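Local atomic coordinates of A197 (Sulfolobus turreted icosahedral virus, PDB entry 2C0N), a protein that is a viral protein with the GT-A fold that probably acts as a glycosyltransferase, moving a sugar from an activated donor to an acceptor. Residues D151-F155 against S156-P160; I123-E126 against F127-I131. All coordinates share one frame; numbering follows the deposited sequence.

Interaction 1 of 2, residues D151-F155 against S156-P160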
loop_
_atom_site.group_PDB
_atom_site.type_symbol
_atom_site.label_atom_id
_atom_site.label_comp_id
_atom_site.label_asym_id
_atom_site.label_seq_id
_atom_site.Cartn_x
_atom_site.Cartn_y
_atom_site.Cartn_z
ATOM N N ASP A 151 -5.085 21.890 -10.950
ATOM C CA ASP A 151 -5.329 21.264 -12.247
ATOM C C ASP A 151 -5.702 22.269 -13.344
ATOM O O ASP A 151 -5.026 22.342 -14.359
ATOM C CB ASP A 151 -6.381 20.164 -12.138
ATOM C CG ASP A 151 -7.697 20.625 -11.522
ATOM O OD1 ASP A 151 -7.750 21.643 -10.799
ATOM O OD2 ASP A 151 -8.693 19.906 -11.748
ATOM N N VAL A 152 -6.755 23.066 -13.119
ATOM C CA VAL A 152 -7.139 24.117 -14.083
ATOM C C VAL A 152 -6.055 25.184 -14.151
ATOM O O VAL A 152 -5.735 25.678 -15.237
ATOM C CB VAL A 152 -8.519 24.737 -13.770
ATOM C CG1 VAL A 152 -8.828 25.911 -14.706
ATOM C CG2 VAL A 152 -9.578 23.666 -13.915
ATOM N N TYR A 153 -5.457 25.514 -13.012
ATOM C CA TYR A 153 -4.331 26.449 -13.015
ATOM C C TYR A 153 -3.211 25.954 -13.927
ATOM O O TYR A 153 -2.734 26.701 -14.781
ATOM C CB TYR A 153 -3.785 26.656 -11.603
ATOM C CG TYR A 153 -2.505 27.466 -11.559
ATOM C CD1 TYR A 153 -1.267 26.836 -11.716
ATOM C CD2 TYR A 153 -2.522 28.858 -11.388
ATOM C CE1 TYR A 153 -0.092 27.543 -11.685
ATOM C CE2 TYR A 153 -1.322 29.595 -11.359
ATOM C CZ TYR A 153 -0.114 28.911 -11.506
ATOM O OH TYR A 153 1.089 29.562 -11.493
ATOM N N PHE A 154 -2.790 24.703 -13.721
ATOM C CA PHE A 154 -1.662 24.121 -14.457
ATOM C C PHE A 154 -1.871 24.247 -15.974
ATOM O O PHE A 154 -1.019 24.755 -16.707
ATOM C CB PHE A 154 -1.507 22.651 -14.102
ATOM C CG PHE A 154 -0.465 21.950 -14.888
ATOM C CD1 PHE A 154 -0.811 21.125 -15.937
ATOM C CD2 PHE A 154 0.872 22.129 -14.589
ATOM C CE1 PHE A 154 0.164 20.481 -16.659
ATOM C CE2 PHE A 154 1.858 21.502 -15.318
ATOM C CZ PHE A 154 1.514 20.684 -16.348
ATOM N N PHE A 155 -3.032 23.795 -16.420
ATOM C CA PHE A 155 -3.376 23.860 -17.838
ATOM C C PHE A 155 -3.619 25.270 -18.363
ATOM O O PHE A 155 -3.203 25.618 -19.508
ATOM C CB PHE A 155 -4.562 22.932 -18.093
ATOM C CG PHE A 155 -4.189 21.496 -17.976
ATOM C CD1 PHE A 155 -3.474 20.894 -18.953
ATOM C CD2 PHE A 155 -4.517 20.738 -16.848
ATOM C CE1 PHE A 155 -3.106 19.557 -18.848
ATOM C CE2 PHE A 155 -4.128 19.424 -16.729
ATOM C CZ PHE A 155 -3.428 18.824 -17.707
ATOM N N SER A 156 -4.286 26.105 -17.567
ATOM C CA SER A 156 -4.606 27.461 -18.041
ATOM C C SER A 156 -3.350 28.314 -18.127
ATOM O O SER A 156 -3.233 29.202 -18.988
ATOM C CB SER A 156 -5.617 28.140 -17.116
ATOM O OG SER A 156 -6.840 27.432 -17.137
ATOM N N THR A 157 -2.419 28.057 -17.214
ATOM C CA THR A 157 -1.226 28.869 -17.091
ATOM C C THR A 157 -0.146 28.418 -18.042
ATOM O O THR A 157 0.481 29.239 -18.697
ATOM C CB THR A 157 -0.665 28.813 -15.657
ATOM O OG1 THR A 157 -1.682 29.240 -14.740
ATOM C CG2 THR A 157 0.556 29.722 -15.512
ATOM N N HIS A 158 0.081 27.109 -18.100
ATOM C CA HIS A 158 1.225 26.551 -18.844
ATOM C C HIS A 158 0.883 26.027 -20.230
ATOM O O HIS A 158 1.778 25.781 -21.022
ATOM C CB HIS A 158 1.892 25.486 -17.993
ATOM C CG HIS A 158 2.284 25.998 -16.647
ATOM N ND1 HIS A 158 1.758 25.504 -15.473
ATOM C CD2 HIS A 158 3.103 27.011 -16.297
ATOM C CE1 HIS A 158 2.270 26.171 -14.456
ATOM N NE2 HIS A 158 3.084 27.096 -14.930
ATOM N N LYS A 159 -0.409 25.878 -20.515
ATOM C CA LYS A 159 -0.915 25.576 -21.871
ATOM C C LYS A 159 -0.141 24.450 -22.593
ATOM O O LYS A 159 0.308 24.608 -23.732
ATOM C CB LYS A 159 -0.990 26.850 -22.738
ATOM C CG LYS A 159 -1.783 27.983 -22.058
ATOM C CD LYS A 159 -1.683 29.309 -22.758
ATOM C CE LYS A 159 -2.740 29.485 -23.857
ATOM N NZ LYS A 159 -2.563 30.818 -24.550
ATOM N N PRO A 160 -0.001 23.302 -21.933
ATOM C CA PRO A 160 0.624 22.163 -22.587
ATOM C C PRO A 160 -0.210 21.681 -23.772
ATOM O O PRO A 160 -1.445 21.802 -23.773
ATOM C CB PRO A 160 0.651 21.097 -21.473
ATOM C CG PRO A 160 -0.420 21.521 -20.542
ATOM C CD PRO A 160 -0.409 22.984 -20.546
#
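Thr157 and Tyr153, one turn apart on helix 150-158, meet through both a side-chain hydroxyl and a ring. Thr157 OG1 donates to Tyr153 O over 2.7 Å, and the same carbonyl takes the backbone N-H of Thr157, two bonds on one oxygen. With its chi1 of -57°, Thr157 places OG1 beside its own nitrogen and back toward that carbonyl, which also puts the hydroxyl over the centre of one face of the Tyr153 ring, 3.3 Å above the plane. Thr157 CB adds a CH-pi contact over the face.

One residue earlier the hydroxyl bond is repeated. Ser156 OG gives its hydrogen to Val152 O at 2.8 Å, coming from above the carbonyl plane, while Ser156 N bonds to the same oxygen. At Phe154 O the main donor is His158 N; His158 ND1 adds a weak, bent bond of 3.1 Å to Phe154 O.

The aromatic contacts are oblique. The imidazole of His158 touches both rings, with His158 CE1 3.9 Å from Tyr153 CE1 and His158 ND1 3.6 Å from Phe154 CD2. Apolar packing closes the end of the helix: Pro160 CG comes to 3.5 Å from Phe155 CD1, the two side chains crossing at about a right angle.

Lys159 N still bonds to Phe155 O, but Lys159 has positive phi and leaves the helix. This is a helix C-terminus where serine and threonine hydroxyls bond back to carbonyls one turn earlier and an aromatic cluster of Tyr153, Phe154 and His158 lines one flank, just before strand 162-173.

Interaction 2 of 2, residues I123-E126 against F127-I131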
loop_
_atom_site.group_PDB
_atom_site.type_symbol
_atom_site.label_atom_id
_atom_site.label_comp_id
_atom_site.label_asym_id
_atom_site.label_seq_id
_atom_site.Cartn_x
_atom_site.Cartn_y
_atom_site.Cartn_z
ATOM N N ILE A 123 3.122 13.367 -18.098
ATOM C CA ILE A 123 3.702 14.634 -18.516
ATOM C C ILE A 123 5.163 14.425 -18.888
ATOM O O ILE A 123 5.945 13.913 -18.119
ATOM C CB ILE A 123 3.600 15.715 -17.425
ATOM C CG1 ILE A 123 2.200 15.723 -16.787
ATOM C CG2 ILE A 123 4.021 17.034 -17.994
ATOM C CD1 ILE A 123 2.048 16.727 -15.647
ATOM N N LYS A 124 5.547 14.878 -20.072
ATOM C CA LYS A 124 6.922 14.628 -20.489
ATOM C C LYS A 124 7.948 15.599 -19.892
ATOM O O LYS A 124 7.682 16.803 -19.695
ATOM C CB LYS A 124 7.037 14.569 -22.018
ATOM C CG LYS A 124 6.955 15.842 -22.782
ATOM C CD LYS A 124 7.086 15.534 -24.274
ATOM C CE LYS A 124 7.001 16.734 -25.167
ATOM N NZ LYS A 124 6.848 16.391 -26.630
ATOM N N ARG A 125 9.144 15.076 -19.675
ATOM C CA ARG A 125 10.213 15.855 -19.102
ATOM C C ARG A 125 10.516 17.142 -19.860
ATOM O O ARG A 125 10.726 18.189 -19.258
ATOM C CB ARG A 125 11.465 15.007 -19.050
ATOM C CG ARG A 125 12.687 15.771 -18.576
ATOM C CD ARG A 125 13.827 14.831 -18.358
ATOM N NE ARG A 125 13.651 13.997 -17.161
ATOM C CZ ARG A 125 13.865 14.395 -15.906
ATOM N NH1 ARG A 125 14.228 15.637 -15.637
ATOM N NH2 ARG A 125 13.695 13.545 -14.901
ATOM N N GLU A 126 10.602 17.039 -21.179
ATOM C CA GLU A 126 10.884 18.197 -22.005
ATOM C C GLU A 126 9.999 19.377 -21.665
ATOM O O GLU A 126 10.475 20.513 -21.618
ATOM C CB GLU A 126 10.737 17.871 -23.493
ATOM C CG GLU A 126 12.043 17.836 -24.224
ATOM C CD GLU A 126 11.910 18.278 -25.678
ATOM O OE1 GLU A 126 10.881 17.926 -26.317
ATOM O OE2 GLU A 126 12.822 18.987 -26.188
ATOM N N PHE A 127 8.712 19.124 -21.476
ATOM C CA PHE A 127 7.776 20.186 -21.129
ATOM C C PHE A 127 8.034 20.756 -19.732
ATOM O O PHE A 127 8.022 21.975 -19.531
ATOM C CB PHE A 127 6.344 19.673 -21.165
ATOM C CG PHE A 127 5.341 20.730 -20.877
ATOM C CD1 PHE A 127 5.142 21.746 -21.779
ATOM C CD2 PHE A 127 4.601 20.725 -19.694
ATOM C CE1 PHE A 127 4.204 22.728 -21.545
ATOM C CE2 PHE A 127 3.668 21.734 -19.458
ATOM C CZ PHE A 127 3.489 22.730 -20.378
ATOM N N LEU A 128 8.207 19.851 -18.768
ATOM C CA LEU A 128 8.401 20.232 -17.370
ATOM C C LEU A 128 9.727 20.948 -17.136
ATOM O O LEU A 128 9.832 21.804 -16.269
ATOM C CB LEU A 128 8.306 18.999 -16.484
ATOM C CG LEU A 128 6.901 18.426 -16.345
ATOM C CD1 LEU A 128 6.936 17.116 -15.597
ATOM C CD2 LEU A 128 5.964 19.391 -15.653
ATOM N N GLU A 129 10.726 20.653 -17.953
ATOM C CA GLU A 129 12.013 21.341 -17.808
ATOM C C GLU A 129 11.983 22.762 -18.325
ATOM O O GLU A 129 12.925 23.531 -18.099
ATOM C CB GLU A 129 13.104 20.532 -18.513
ATOM C CG GLU A 129 13.422 19.306 -17.702
ATOM C CD GLU A 129 14.615 18.557 -18.196
ATOM O OE1 GLU A 129 14.943 18.700 -19.390
ATOM O OE2 GLU A 129 15.195 17.824 -17.372
ATOM N N LYS A 130 10.919 23.106 -19.030
ATOM C CA LYS A 130 10.786 24.434 -19.637
ATOM C C LYS A 130 9.867 25.340 -18.834
ATOM O O LYS A 130 9.942 26.556 -18.954
ATOM C CB LYS A 130 10.222 24.307 -21.044
ATOM C CG LYS A 130 11.149 23.643 -22.048
ATOM C CD LYS A 130 10.425 23.468 -23.388
ATOM C CE LYS A 130 11.374 23.131 -24.541
ATOM N NZ LYS A 130 10.829 23.555 -25.879
ATOM N N ILE A 131 8.979 24.755 -18.034
ATOM C CA ILE A 131 7.882 25.546 -17.474
ATOM C C ILE A 131 8.412 26.416 -16.345
ATOM O O ILE A 131 9.450 26.131 -15.744
ATOM C CB ILE A 131 6.678 24.723 -17.002
ATOM C CG1 ILE A 131 7.097 23.721 -15.945
ATOM C CG2 ILE A 131 5.955 24.082 -18.239
ATOM C CD1 ILE A 131 5.975 22.826 -15.465
#
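Ile123 with Leu128 and Arg125 with Glu129 make a local contact, part apolar packing and part salt bridge, where strand 120-124 turns directly into the short helix 125-128. Lys124, at the N-cap position, offers its backbone carbonyl to the first turn: Leu128 N reaches Lys124 O at 3.2 Å in the carbonyl plane, and Phe127 N makes a weak, bent bond to the same oxygen. One residue on, Glu129 N bonds to Arg125 O over 2.8 Å.

The buried side of the turn is apolar. CG2 of Ile123 rests against the branch carbon of Leu128, 3.6 Å from Leu128 CG and 3.8 Å from each of its methyls, with the two side chains at about a right angle. The same methyl also reaches Phe127 CD2, at 4.1 Å.

Elsewhere on the turn, a salt bridge joins Arg125 NH1 to Glu129 OE2 at 3.0 Å. The oxygen lies near the guanidinium plane, at its edge, but the nitrogen meets the carboxylate from above, the two planes being 70° apart. Arg125 reaches this position through a bend at chi3 (-73°), and its aliphatic part crosses the glutamate at a slant, with Arg125 CG 3.4 Å from Glu129 CD.

The guanidinium is held from outside as well, by the carbonyl oxygens of Phe48, Leu49 and Tyr54, with a cation-pi contact to the Phe48 ring. Leu128 packs on helix 37-50 and strand 56-60, while Phe127 faces helix 150-158, so this short helix lies between those two longer helices at the end of its strand.

How the interactions relate
Following the chain from the N terminus, interaction 2 comes first and is complete before interaction 1 begins, so the two are in series, neither nested nor crossed. Each joins directly consecutive residues: interaction 2 turns from strand 120-124 into helix 125-128, while interaction 1 ends helix 150-158 ahead of strand 162-173. Their centres are 13 Å apart, yet they touch. The Phe127 ring is the main meeting point: Phe127 CZ lies 3.5 Å from Pro160 CB, and Phe127 CE2 lies 3.9 Å from Phe154 CZ. Ile123 also touches Phe154. Together these contacts set the two successive helices against each other beside the mixed sheet.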